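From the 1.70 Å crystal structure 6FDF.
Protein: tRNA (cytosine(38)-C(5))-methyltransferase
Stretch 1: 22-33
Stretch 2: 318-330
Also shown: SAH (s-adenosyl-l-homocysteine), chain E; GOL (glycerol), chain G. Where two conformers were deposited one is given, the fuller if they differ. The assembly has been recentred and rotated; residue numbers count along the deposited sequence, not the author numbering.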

# COMPACT_ATOMS: atom_id res chain seq x y z
N GLY A 22 -0.94 -0.44 7.31
CA GLY A 22 -1.81 0.39 6.48
C GLY A 22 -3.27 0.00 6.58
O GLY A 22 -4.14 0.87 6.66
N MET A 23 -3.56 -1.31 6.57
CA MET A 23 -4.95 -1.76 6.65
C MET A 23 -5.60 -1.34 7.96
O MET A 23 -6.77 -0.93 7.99
CB MET A 23 -5.05 -3.28 6.49
CG MET A 23 -4.64 -3.84 5.14
SD MET A 23 -5.82 -3.39 3.84
CE MET A 23 -5.15 -4.31 2.46
N HIS A 24 -4.86 -1.43 9.07
CA HIS A 24 -5.38 -0.99 10.35
C HIS A 24 -5.67 0.50 10.34
O HIS A 24 -6.71 0.95 10.83
CB HIS A 24 -4.38 -1.37 11.45
CG HIS A 24 -4.93 -1.26 12.85
ND1 HIS A 24 -4.41 -2.01 13.89
CD2 HIS A 24 -5.92 -0.51 13.38
CE1 HIS A 24 -5.07 -1.72 15.00
NE2 HIS A 24 -5.99 -0.81 14.72
N TYR A 25 -4.77 1.29 9.75
CA TYR A 25 -5.01 2.73 9.66
C TYR A 25 -6.24 3.03 8.81
O TYR A 25 -7.01 3.94 9.12
CB TYR A 25 -3.79 3.45 9.08
CG TYR A 25 -2.65 3.63 10.05
CD1 TYR A 25 -2.79 4.42 11.18
CD2 TYR A 25 -1.40 3.07 9.80
CE1 TYR A 25 -1.74 4.62 12.06
CE2 TYR A 25 -0.34 3.26 10.68
CZ TYR A 25 -0.52 4.03 11.80
OH TYR A 25 0.53 4.22 12.68
N ALA A 26 -6.44 2.25 7.74
CA ALA A 26 -7.60 2.46 6.88
C ALA A 26 -8.89 2.07 7.60
O ALA A 26 -9.92 2.73 7.44
CB ALA A 26 -7.45 1.67 5.58
N LEU A 27 -8.84 1.01 8.41
CA LEU A 27 -9.99 0.64 9.23
C LEU A 27 -10.33 1.75 10.22
O LEU A 27 -11.50 2.04 10.47
CB LEU A 27 -9.72 -0.67 9.97
CG LEU A 27 -9.79 -1.94 9.11
CD1 LEU A 27 -9.04 -3.07 9.79
CD2 LEU A 27 -11.23 -2.34 8.84
N ASN A 28 -9.30 2.39 10.79
CA ASN A 28 -9.53 3.50 11.71
C ASN A 28 -10.25 4.65 11.00
O ASN A 28 -11.19 5.23 11.54
CB ASN A 28 -8.21 4.00 12.29
CG ASN A 28 -7.55 3.00 13.23
OD1 ASN A 28 -8.18 2.03 13.67
ND2 ASN A 28 -6.28 3.23 13.54
N LEU A 29 -9.78 4.99 9.79
CA LEU A 29 -10.40 6.07 9.03
C LEU A 29 -11.84 5.76 8.67
O LEU A 29 -12.69 6.65 8.66
CB LEU A 29 -9.60 6.31 7.74
CG LEU A 29 -8.56 7.41 7.66
CD1 LEU A 29 -7.94 7.39 6.27
CD2 LEU A 29 -9.16 8.76 7.96
N ALA A 30 -12.14 4.50 8.37
CA ALA A 30 -13.49 4.11 7.99
C ALA A 30 -14.42 4.03 9.19
O ALA A 30 -15.61 3.72 9.01
CB ALA A 30 -13.46 2.78 7.25
N ASN A 31 -13.92 4.30 10.39
CA ASN A 31 -14.71 4.22 11.62
C ASN A 31 -15.35 2.85 11.79
O ASN A 31 -16.50 2.73 12.22
CB ASN A 31 -15.75 5.35 11.67
CG ASN A 31 -15.10 6.70 11.70
OD1 ASN A 31 -15.41 7.58 10.90
ND2 ASN A 31 -14.14 6.85 12.60
N ILE A 32 -14.59 1.82 11.44
CA ILE A 32 -15.03 0.44 11.63
C ILE A 32 -14.75 0.06 13.08
O ILE A 32 -13.60 0.16 13.53
CB ILE A 32 -14.32 -0.52 10.66
CG1 ILE A 32 -14.50 -0.05 9.21
CG2 ILE A 32 -14.83 -1.94 10.83
CD1 ILE A 32 -15.95 0.24 8.84
N PRO A 33 -15.75 -0.36 13.84
CA PRO A 33 -15.47 -0.91 15.18
C PRO A 33 -14.79 -2.26 15.05
O PRO A 33 -15.44 -3.30 15.14
CB PRO A 33 -16.86 -1.02 15.81
CG PRO A 33 -17.79 -1.18 14.64
CD PRO A 33 -17.19 -0.36 13.53
N VAL A 318 -3.57 4.47 2.32
CA VAL A 318 -4.51 4.32 3.42
C VAL A 318 -5.85 4.97 3.09
O VAL A 318 -6.92 4.46 3.47
CB VAL A 318 -3.90 4.92 4.71
CG1 VAL A 318 -4.92 4.96 5.84
CG2 VAL A 318 -2.67 4.11 5.12
N LYS A 319 -5.82 6.11 2.40
CA LYS A 319 -7.05 6.81 2.03
C LYS A 319 -7.90 5.97 1.09
O LYS A 319 -9.09 5.74 1.34
CB LYS A 319 -6.72 8.16 1.40
CG LYS A 319 -6.82 9.34 2.35
CD LYS A 319 -8.26 9.57 2.79
CE LYS A 319 -8.34 10.62 3.88
NZ LYS A 319 -9.67 10.63 4.53
N VAL A 320 -7.32 5.52 -0.03
CA VAL A 320 -8.06 4.71 -0.99
C VAL A 320 -8.66 3.47 -0.32
O VAL A 320 -9.84 3.15 -0.52
CB VAL A 320 -7.16 4.33 -2.19
CG1 VAL A 320 -7.93 3.44 -3.16
CG2 VAL A 320 -6.67 5.59 -2.91
N VAL A 321 -7.86 2.77 0.49
CA VAL A 321 -8.38 1.56 1.12
C VAL A 321 -9.46 1.88 2.14
O VAL A 321 -10.39 1.08 2.33
CB VAL A 321 -7.21 0.76 1.72
CG1 VAL A 321 -7.71 -0.44 2.50
CG2 VAL A 321 -6.30 0.30 0.60
N SER A 322 -9.39 3.03 2.82
CA SER A 322 -10.46 3.40 3.74
C SER A 322 -11.80 3.49 3.02
O SER A 322 -12.84 3.07 3.56
CB SER A 322 -10.15 4.73 4.45
OG SER A 322 -10.33 5.85 3.60
N TYR A 323 -11.80 4.02 1.80
CA TYR A 323 -13.03 4.07 1.01
C TYR A 323 -13.50 2.67 0.62
O TYR A 323 -14.70 2.38 0.69
CB TYR A 323 -12.82 4.90 -0.25
CG TYR A 323 -12.39 6.33 -0.05
CD1 TYR A 323 -12.85 7.08 1.02
CD2 TYR A 323 -11.52 6.94 -0.95
CE1 TYR A 323 -12.46 8.41 1.19
CE2 TYR A 323 -11.12 8.25 -0.79
CZ TYR A 323 -11.59 8.98 0.28
OH TYR A 323 -11.18 10.29 0.42
N LEU A 324 -12.58 1.80 0.18
CA LEU A 324 -12.97 0.45 -0.22
C LEU A 324 -13.47 -0.35 0.97
O LEU A 324 -14.41 -1.15 0.84
CB LEU A 324 -11.80 -0.26 -0.88
CG LEU A 324 -11.39 0.31 -2.24
CD1 LEU A 324 -9.99 -0.12 -2.58
CD2 LEU A 324 -12.37 -0.11 -3.34
N ILE A 325 -12.86 -0.16 2.14
CA ILE A 325 -13.34 -0.85 3.34
C ILE A 325 -14.77 -0.42 3.66
O ILE A 325 -15.63 -1.25 3.98
CB ILE A 325 -12.39 -0.59 4.53
CG1 ILE A 325 -11.13 -1.44 4.38
CG2 ILE A 325 -13.08 -0.89 5.86
CD1 ILE A 325 -10.05 -1.08 5.39
N SER A 326 -15.05 0.88 3.58
CA SER A 326 -16.40 1.39 3.81
C SER A 326 -17.40 0.74 2.86
O SER A 326 -18.49 0.31 3.28
CB SER A 326 -16.42 2.91 3.63
OG SER A 326 -15.60 3.53 4.60
N LEU A 327 -17.05 0.66 1.58
CA LEU A 327 -17.90 -0.02 0.61
C LEU A 327 -18.08 -1.49 0.95
O LEU A 327 -19.20 -2.00 0.98
CB LEU A 327 -17.31 0.13 -0.79
CG LEU A 327 -18.08 -0.58 -1.91
CD1 LEU A 327 -19.48 0.01 -2.03
CD2 LEU A 327 -17.33 -0.48 -3.22
N LEU A 328 -16.97 -2.18 1.22
CA LEU A 328 -17.02 -3.62 1.44
C LEU A 328 -17.97 -3.99 2.58
O LEU A 328 -18.75 -4.93 2.47
CB LEU A 328 -15.61 -4.14 1.73
CG LEU A 328 -15.43 -5.63 2.01
CD1 LEU A 328 -15.91 -6.46 0.84
CD2 LEU A 328 -13.95 -5.93 2.33
N LEU A 329 -17.90 -3.25 3.69
CA LEU A 329 -18.59 -3.64 4.92
C LEU A 329 -19.98 -3.02 5.06
O LEU A 329 -20.56 -3.10 6.15
CB LEU A 329 -17.73 -3.26 6.13
CG LEU A 329 -16.33 -3.87 6.15
CD1 LEU A 329 -15.55 -3.31 7.33
CD2 LEU A 329 -16.41 -5.39 6.22
N GLU A 330 -20.52 -2.41 4.00
CA GLU A 330 -21.86 -1.82 4.10
C GLU A 330 -22.93 -2.78 4.61
O GLU A 330 -23.77 -2.34 5.42
CB GLU A 330 -22.29 -1.22 2.75
CG GLU A 330 -21.50 0.03 2.39
CD GLU A 330 -22.06 0.77 1.19
OE1 GLU A 330 -22.84 0.18 0.42
OE2 GLU A 330 -21.71 1.95 1.02
N SAH E . 0.10 -4.02 3.37
CA SAH E . 1.20 -3.75 4.27
CB SAH E . 2.54 -4.17 3.67
CG SAH E . 2.37 -5.29 2.65
SD SAH E . 3.83 -5.56 1.69
C SAH E . 1.21 -2.30 4.64
O SAH E . 0.28 -1.58 4.22
OXT SAH E . 2.14 -1.89 5.37
C5' SAH E . 3.82 -7.32 1.84
C4' SAH E . 4.22 -7.70 3.26
O4' SAH E . 4.03 -9.10 3.39
C3' SAH E . 5.68 -7.40 3.60
O3' SAH E . 5.75 -6.67 4.82
C2' SAH E . 6.31 -8.77 3.81
O2' SAH E . 7.23 -8.77 4.92
C1' SAH E . 5.11 -9.65 4.12
N9 SAH E . 5.24 -11.05 3.66
C8 SAH E . 5.67 -11.49 2.46
N7 SAH E . 5.65 -12.84 2.41
C5 SAH E . 5.20 -13.30 3.59
C6 SAH E . 4.94 -14.62 4.20
N6 SAH E . 5.16 -15.76 3.51
N1 SAH E . 4.47 -14.63 5.47
C2 SAH E . 4.25 -13.50 6.17
N3 SAH E . 4.46 -12.27 5.68
C4 SAH E . 4.94 -12.11 4.41
C1 GOL G . -11.27 11.53 7.78
O1 GOL G . -11.17 11.86 6.42
C2 GOL G . -12.75 11.15 8.06
O2 GOL G . -13.49 10.95 6.90
C3 GOL G . -12.67 9.89 8.96
O3 GOL G . -13.92 9.26 8.92
O HOH W 1 -17.26 3.33 7.01

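Two helices pack closely when one offers small residues where the other comes nearest, and the contact between helix 22-29 and helix 318-328 of this methyltransferase is a compact illustration. Their axes approach to 8.0 Å and cross at -60°, and the nearest backbone pair, Ala26 and Ser322, brings CA to within 4.4 Å of CA. Both residues are small, so little side chain stands between the two backbones: Ala26 O lies 3.6 Å from Ser322 CB.

The fit is reciprocal. Ala26 is a knob in a hole formed by Val318, Val321, Ser322 and Ile325; its CB reaches 3.5 Å from Val318 O, 3.7 Å from Val321 CG1 and 3.8 Å from Ile325 CD1, so a single methyl touches backbone and side chains alike. In return, Val318 enters a hollow among Gly22, Tyr25, Ala26 and Leu29, its CG1 resting 3.7 Å from Tyr25 CB and its CG2 3.9 Å from Gly22 O. An ideal CB at Gly22 would clash with O of the bound S-adenosyl-L-homocysteine.

Past the crossing, Ile325 carries the packing onward. Its CG2 meets Leu27 CD2 at 3.8 Å, Ala30 CB at 3.9 Å and Ile32 CG1 at 3.7 Å. Ile32 follows the Schellman turn in which Asn31 adopts positive phi, and its CG2 also reaches Leu329 CD1, 3.8 Å away.

No direct hydrogen bond joins the stretches; the serine hydroxyls donate to carbonyls of their own helix. Ser322 OG donates to Lys319 O (2.6 Å) and Ser326 OG to Ser322 O (3.0 Å), and Ser322 CB packs 3.7 Å from Leu29 CB. One polar link comes through a water that donates to Ala30 O (2.6 Å) and Ser326 OG (2.9 Å), bridging the stretches beside the apolar contact of Ala30 with Ile325.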